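Local coordinates for pmbA-related protein (Thermotoga maritima, PDB 1VL4), which is a putative modulator of DNA gyrase related to PmbA and may act as a metallopeptidase, at the interface of chains A and B. Sequence-based numbering; all coordinates share one arbitrary frame. Chains: chain A/B, pmbA-related protein.

Contact 1 and contact 2 lie about 28 Å apart, measured between the centres of their C-alpha atoms, along one two-fold interface between identical chains. Both bring strand 51-69 of one chain against strand 72-78 of the other: chain B supplies strand 51-69 in contact 1, chain A in contact 2. B:Asp57 meets A:Asn94 through its carboxylate in contact 1, and its twin A:Asp57 meets B:Arg77 through its backbone carbonyl in contact 2. Because each contact recurs with the chains exchanged, the two and their twins give four patches of the interface of the deposited dimer, whose biological role the structure alone does not show.

Contact 1: the interface of chains A and B. Residues chain A 73-75, 94, 97; chain B 43, 55, 57, 128.
The backbone of A:Thr75, extended in strand 72-78, turns its amide N to the phenol oxygen OH of B:Tyr55 at 2.8 Å, in a noticeably bent hydrogen bond (132° at the hydrogen). B:Tyr55 reaches this strand tip first, its CG lying between backbone N and carbonyl carbon (chi1 74°). Water 2 joins the same OH to OG1 of both A:Thr73 and A:Thr75, tying the phenol to two threonine hydroxyls. A:Val97 lies over one ring face near its rim, CG1 3.8 Å from CD1 of B:Tyr55; its other branch, CG2, meets CG1 of B:Val128 at 3.5 Å. CB of A:Asn94 lies above the rim of the ring near CE2, on the side where A:Val97 packs, the amide plane turned 72° from the ring. Its ND2 gives a nearly straight hydrogen bond of 2.9 Å to the anti lone pair of B:Asp57 OD2, and another of 3.1 Å to its own chain's A:Thr75 O, from above that carbonyl plane. Both acceptors lie near the amide plane, which fixes its rotation. An alanine in place of A:Asn94 would probably leave the B:Asp57 carboxylate without its amide mate and A:Thr75 O without this donor. Water 1 bridges A:Thr75 O to the backbone N and O of B:Asp57. The site joins strand 72-78 and the 3-10 turn 94-96 of chain A to strand 51-69 and the start of helix 128-143 of chain B.

Contact 2: the interface of chains A and B. Residues chain A 41, 56-59; chain B 76-79.
B:Phe76 brings its ring atoms CD1 and CE1 against the paired side chains of A:Asp57 and A:Arg41 across the subunit boundary. Its CG is anti to the backbone N (chi1 179°), which carries the ring away from strand 72-78 towards chain A. The ring and the A:Asp57 carboxylate are steeply turned, 72° between planes, and CD1 of B:Phe76 comes to 3.7 Å from the carboxylate carbon CG of A:Asp57. Farther along the ring, CE1 sits over one face of the A:Arg41 guanidinium, displaced to its rim and 3.6 Å from CZ; the planes are 51° apart, so the meeting is a tilted contact of CE1 on the guanidinium face and not a parallel stack. A:Arg41 is poorly ordered, and the details of its grip are correspondingly less certain. As modelled, its NH1 and NH2 both close on OD1 of A:Asp57 in an end-on salt bridge within chain A. Both bonds are strongly bent, and OD1 lies well out of the guanidinium plane. The pairing would probably offset the carboxylate's charge beside the phenyl ring. Beneath these side chains the strands form a parallel bridge between A:Ala58 and B:Arg77, extending strand 51-69 of chain A with strand 72-78 of chain B. The methyl CB of A:Ala58 lies beside CB of B:Arg77, whose poorly ordered guanidinium runs towards A:Thr56. B:Arg77 N donates to A:Asp57 O at 3.1 Å. On the other side of the bridged pair, A:Gly59 N donates to B:Arg77 O at 2.8 Å.

Contact 1: the interface of chains A and B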
ATOM      1  N   THR A  73     -20.419 -16.692  -9.203  1.00 16.21           N
ATOM      2  CA  THR A  73     -20.502 -16.064  -7.861  1.00 13.38           C
ATOM      3  C   THR A  73     -20.892 -14.562  -7.847  1.00 13.48           C
ATOM      4  O   THR A  73     -20.780 -13.834  -8.839  1.00  7.39           O
ATOM      5  CB  THR A  73     -19.261 -16.246  -7.090  1.00 13.80           C
ATOM      6  OG1 THR A  73     -18.147 -15.651  -7.780  1.00 18.14           O
ATOM      7  CG2 THR A  73     -18.976 -17.690  -6.890  1.00 16.20           C
ATOM      8  N   GLY A  74     -21.478 -14.163  -6.726  1.00 12.16           N
ATOM      9  CA  GLY A  74     -21.875 -12.773  -6.447  1.00  8.23           C
ATOM     10  C   GLY A  74     -21.413 -12.558  -5.015  1.00 11.27           C
ATOM     11  O   GLY A  74     -21.615 -13.428  -4.155  1.00  9.02           O
ATOM     12  N   THR A  75     -20.718 -11.450  -4.733  0.50 11.06           N
ATOM     13  CA  THR A  75     -20.074 -11.263  -3.405  0.50 10.28           C
ATOM     14  C   THR A  75     -20.335  -9.853  -2.833  0.50  9.48           C
ATOM     15  O   THR A  75     -20.143  -8.870  -3.569  0.50  4.48           O
ATOM     16  CB  THR A  75     -18.544 -11.502  -3.512  0.50 11.58           C
ATOM     17  OG1 THR A  75     -18.290 -12.764  -4.131  0.50 14.18           O
ATOM     18  CG2 THR A  75     -17.831 -11.481  -2.123  0.50 12.56           C
ATOM     19  N   ASN A  94     -25.015  -9.127  -7.664  1.00  9.08           N
ATOM     20  CA  ASN A  94     -23.715  -9.171  -8.287  1.00  9.16           C
ATOM     21  C   ASN A  94     -23.392 -10.427  -9.102  1.00 14.00           C
ATOM     22  O   ASN A  94     -22.310 -10.515  -9.705  1.00 14.17           O
ATOM     23  CB  ASN A  94     -22.624  -8.935  -7.249  1.00 10.41           C
ATOM     24  CG  ASN A  94     -22.677  -7.499  -6.648  1.00  2.00           C
ATOM     25  OD1 ASN A  94     -23.232  -6.585  -7.239  1.00  8.47           O
ATOM     26  ND2 ASN A  94     -22.081  -7.338  -5.481  1.00 12.93           N
ATOM     27  N   VAL A  97     -22.416  -9.725 -12.742  1.00 25.99           N
ATOM     28  CA  VAL A  97     -21.175  -8.986 -13.067  1.00 27.90           C
ATOM     29  C   VAL A  97     -20.234  -9.956 -13.829  1.00 31.58           C
ATOM     30  O   VAL A  97     -19.119 -10.285 -13.391  1.00 31.27           O
ATOM     31  CB  VAL A  97     -20.554  -8.371 -11.757  1.00 26.92           C
ATOM     32  CG1 VAL A  97     -19.328  -7.538 -12.059  1.00 25.32           C
ATOM     33  CG2 VAL A  97     -21.598  -7.508 -11.043  1.00 23.92           C
TER
ATOM     34  N   PHE B  43     -18.282   0.698  -4.625  1.00  9.99           N
ATOM     35  CA  PHE B  43     -18.495  -0.305  -5.621  1.00 12.37           C
ATOM     36  C   PHE B  43     -17.493   0.020  -6.674  1.00 14.20           C
ATOM     37  O   PHE B  43     -17.417   1.184  -7.100  1.00 13.12           O
ATOM     38  CB  PHE B  43     -19.896  -0.234  -6.224  1.00 17.31           C
ATOM     39  CG  PHE B  43     -20.133  -1.299  -7.267  1.00 17.41           C
ATOM     40  CD1 PHE B  43     -20.559  -2.566  -6.891  1.00 10.77           C
ATOM     41  CD2 PHE B  43     -19.872  -1.051  -8.596  1.00 16.02           C
ATOM     42  CE1 PHE B  43     -20.751  -3.569  -7.821  1.00 14.16           C
ATOM     43  CE2 PHE B  43     -20.064  -2.060  -9.543  1.00 19.49           C
ATOM     44  CZ  PHE B  43     -20.495  -3.344  -9.139  1.00 13.07           C
ATOM     45  N   TYR B  55     -14.203  -6.895  -9.333  1.00 13.95           N
ATOM     46  CA  TYR B  55     -15.120  -5.909  -8.778  1.00 10.66           C
ATOM     47  C   TYR B  55     -15.042  -5.993  -7.257  1.00 11.03           C
ATOM     48  O   TYR B  55     -14.657  -7.034  -6.689  1.00 12.78           O
ATOM     49  CB  TYR B  55     -16.564  -6.139  -9.295  1.00  5.54           C
ATOM     50  CG  TYR B  55     -17.301  -7.319  -8.693  1.00 10.23           C
ATOM     51  CD1 TYR B  55     -17.140  -8.630  -9.198  1.00  9.02           C
ATOM     52  CD2 TYR B  55     -18.172  -7.130  -7.630  1.00 10.00           C
ATOM     53  CE1 TYR B  55     -17.816  -9.697  -8.648  1.00 10.01           C
ATOM     54  CE2 TYR B  55     -18.861  -8.176  -7.088  1.00  6.42           C
ATOM     55  CZ  TYR B  55     -18.668  -9.459  -7.582  1.00  8.82           C
ATOM     56  OH  TYR B  55     -19.345 -10.499  -7.020  1.00 11.08           O
ATOM     57  N   ASP B  57     -17.650  -4.829  -3.918  1.00 11.17           N
ATOM     58  CA  ASP B  57     -18.868  -4.219  -3.384  1.00  7.81           C
ATOM     59  C   ASP B  57     -18.764  -4.398  -1.873  1.00 11.78           C
ATOM     60  O   ASP B  57     -18.799  -5.523  -1.345  1.00  8.92           O
ATOM     61  CB  ASP B  57     -20.089  -4.878  -4.043  1.00  8.30           C
ATOM     62  CG  ASP B  57     -21.410  -4.257  -3.643  1.00 11.98           C
ATOM     63  OD1 ASP B  57     -21.432  -3.185  -3.006  1.00 16.02           O
ATOM     64  OD2 ASP B  57     -22.455  -4.841  -4.002  1.00 13.05           O
ATOM     65  N   VAL B 128     -26.565  -2.084 -10.803  1.00 16.37           N
ATOM     66  CA  VAL B 128     -25.260  -2.692 -11.071  1.00 16.28           C
ATOM     67  C   VAL B 128     -25.065  -2.812 -12.587  1.00 13.96           C
ATOM     68  O   VAL B 128     -23.968  -2.596 -13.099  1.00 11.46           O
ATOM     69  CB  VAL B 128     -25.103  -4.069 -10.337  1.00 21.78           C
ATOM     70  CG1 VAL B 128     -23.944  -4.879 -10.881  1.00 29.92           C
ATOM     71  CG2 VAL B 128     -24.906  -3.835  -8.830  1.00 29.96           C
TER
HETATM   72  O   HOH W   1     -17.803  -7.673  -2.975  1.00 17.14           O
HETATM   73  O   HOH W   2     -17.848 -12.779  -7.146  1.00 21.64           O

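Contact 2: the interface of chains A and B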
ATOM      1  N   ARG A  41      -7.736  -8.297  16.470  1.00 15.57           N
ATOM      2  CA  ARG A  41      -7.424  -7.361  17.517  1.00 11.69           C
ATOM      3  C   ARG A  41      -5.922  -7.212  17.455  1.00 12.46           C
ATOM      4  O   ARG A  41      -5.172  -8.239  17.411  1.00 10.60           O
ATOM      5  CB  ARG A  41      -7.856  -8.061  18.788  1.00 18.05           C
ATOM      6  CG  ARG A  41      -8.128  -7.255  19.966  1.00 30.87           C
ATOM      7  CD  ARG A  41      -8.956  -5.980  19.777  1.00 37.41           C
ATOM      8  NE  ARG A  41      -8.731  -5.235  20.994  1.00 37.95           N
ATOM      9  CZ  ARG A  41      -7.583  -4.632  21.292  1.00 43.96           C
ATOM     10  NH1 ARG A  41      -6.560  -4.606  20.425  1.00 43.20           N
ATOM     11  NH2 ARG A  41      -7.460  -4.032  22.466  1.00 43.76           N
ATOM     12  N   THR A  56      -1.015   1.880  17.667  1.00  8.21           N
ATOM     13  CA  THR A  56      -2.370   1.566  17.247  1.00 13.52           C
ATOM     14  C   THR A  56      -2.888   0.522  18.216  1.00 10.18           C
ATOM     15  O   THR A  56      -2.166  -0.407  18.605  1.00  8.78           O
ATOM     16  CB  THR A  56      -2.361   0.950  15.812  1.00 18.32           C
ATOM     17  OG1 THR A  56      -1.807   1.899  14.890  1.00 27.41           O
ATOM     18  CG2 THR A  56      -3.748   0.564  15.374  1.00 26.39           C
ATOM     19  N   ASP A  57      -4.146   0.679  18.585  1.00  6.73           N
ATOM     20  CA  ASP A  57      -4.882  -0.328  19.342  1.00  4.38           C
ATOM     21  C   ASP A  57      -6.218  -0.447  18.663  1.00  6.78           C
ATOM     22  O   ASP A  57      -7.032   0.432  18.791  1.00  6.54           O
ATOM     23  CB  ASP A  57      -5.057   0.147  20.771  1.00  7.15           C
ATOM     24  CG  ASP A  57      -5.560  -0.943  21.711  1.00  8.29           C
ATOM     25  OD1 ASP A  57      -5.770  -2.077  21.281  1.00 13.74           O
ATOM     26  OD2 ASP A  57      -5.670  -0.640  22.917  1.00 15.07           O
ATOM     27  N   ALA A  58      -6.435  -1.528  17.934  1.00  7.75           N
ATOM     28  CA  ALA A  58      -7.662  -1.624  17.093  1.00 10.88           C
ATOM     29  C   ALA A  58      -8.269  -2.979  17.053  1.00 12.38           C
ATOM     30  O   ALA A  58      -7.568  -4.017  17.054  1.00 13.16           O
ATOM     31  CB  ALA A  58      -7.340  -1.188  15.667  1.00  8.75           C
ATOM     32  N   GLY A  59      -9.587  -2.998  16.980  1.00 13.46           N
ATOM     33  CA  GLY A  59     -10.318  -4.200  16.655  1.00 14.93           C
ATOM     34  C   GLY A  59     -11.091  -4.047  15.336  1.00 19.16           C
ATOM     35  O   GLY A  59     -11.649  -2.971  15.053  1.00 14.45           O
TER
ATOM     36  N   PHE B  76      -8.576   4.105  21.159  1.00  8.51           N
ATOM     37  CA  PHE B  76      -8.985   2.748  20.814  1.00  8.79           C
ATOM     38  C   PHE B  76      -9.904   2.845  19.599  1.00  8.38           C
ATOM     39  O   PHE B  76     -10.732   3.724  19.524  1.00 10.06           O
ATOM     40  CB  PHE B  76      -9.654   2.017  21.950  1.00  6.06           C
ATOM     41  CG  PHE B  76     -10.108   0.633  21.590  1.00  8.86           C
ATOM     42  CD1 PHE B  76      -9.178  -0.352  21.263  1.00  8.79           C
ATOM     43  CD2 PHE B  76     -11.440   0.302  21.611  1.00 11.03           C
ATOM     44  CE1 PHE B  76      -9.573  -1.645  20.906  1.00 18.85           C
ATOM     45  CE2 PHE B  76     -11.878  -1.037  21.270  1.00 16.04           C
ATOM     46  CZ  PHE B  76     -10.939  -1.993  20.912  1.00 19.42           C
ATOM     47  N   ARG B  77      -9.673   1.969  18.621  1.00  7.81           N
ATOM     48  CA  ARG B  77     -10.491   1.911  17.423  1.00 13.72           C
ATOM     49  C   ARG B  77     -11.249   0.618  17.379  1.00 12.69           C
ATOM     50  O   ARG B  77     -10.680  -0.475  17.596  1.00 15.05           O
ATOM     51  CB  ARG B  77      -9.610   2.031  16.191  1.00 15.20           C
ATOM     52  CG  ARG B  77      -9.264   3.484  15.827  1.00 30.19           C
ATOM     53  CD  ARG B  77      -8.492   3.681  14.472  1.00 31.72           C
ATOM     54  NE  ARG B  77      -7.556   4.810  14.595  1.00 49.83           N
ATOM     55  CZ  ARG B  77      -6.509   4.830  15.435  1.00 51.50           C
ATOM     56  NH1 ARG B  77      -6.249   3.782  16.230  1.00 52.61           N
ATOM     57  NH2 ARG B  77      -5.719   5.909  15.489  1.00 43.24           N
ATOM     58  N   THR B  78     -12.524   0.703  17.006  1.00 16.39           N
ATOM     59  CA  THR B  78     -13.382  -0.492  16.910  1.00 17.02           C
ATOM     60  C   THR B  78     -14.304  -0.407  15.658  1.00 19.20           C
ATOM     61  O   THR B  78     -14.686   0.687  15.243  1.00 12.99           O
ATOM     62  CB  THR B  78     -14.168  -0.656  18.201  1.00 16.72           C
ATOM     63  OG1 THR B  78     -14.896  -1.898  18.176  1.00 22.76           O
ATOM     64  CG2 THR B  78     -15.142   0.532  18.456  1.00 19.88           C
ATOM     65  N   GLN B  79     -14.627  -1.554  15.061  1.00 22.24           N
ATOM     66  CA  GLN B  79     -15.524  -1.652  13.857  1.00 22.63           C
ATOM     67  C   GLN B  79     -16.841  -2.258  14.315  1.00 27.88           C
ATOM     68  O   GLN B  79     -17.556  -2.846  13.497  1.00 29.41           O
ATOM     69  CB  GLN B  79     -14.874  -2.511  12.732  1.00 22.03           C
ATOM     70  CG  GLN B  79     -13.680  -1.774  12.102  1.00 22.11           C
ATOM     71  CD  GLN B  79     -12.976  -2.441  10.939  1.00 24.91           C
ATOM     72  OE1 GLN B  79     -13.029  -3.661  10.728  1.00 19.18           O
ATOM     73  NE2 GLN B  79     -12.251  -1.618  10.186  1.00 25.90           N
TER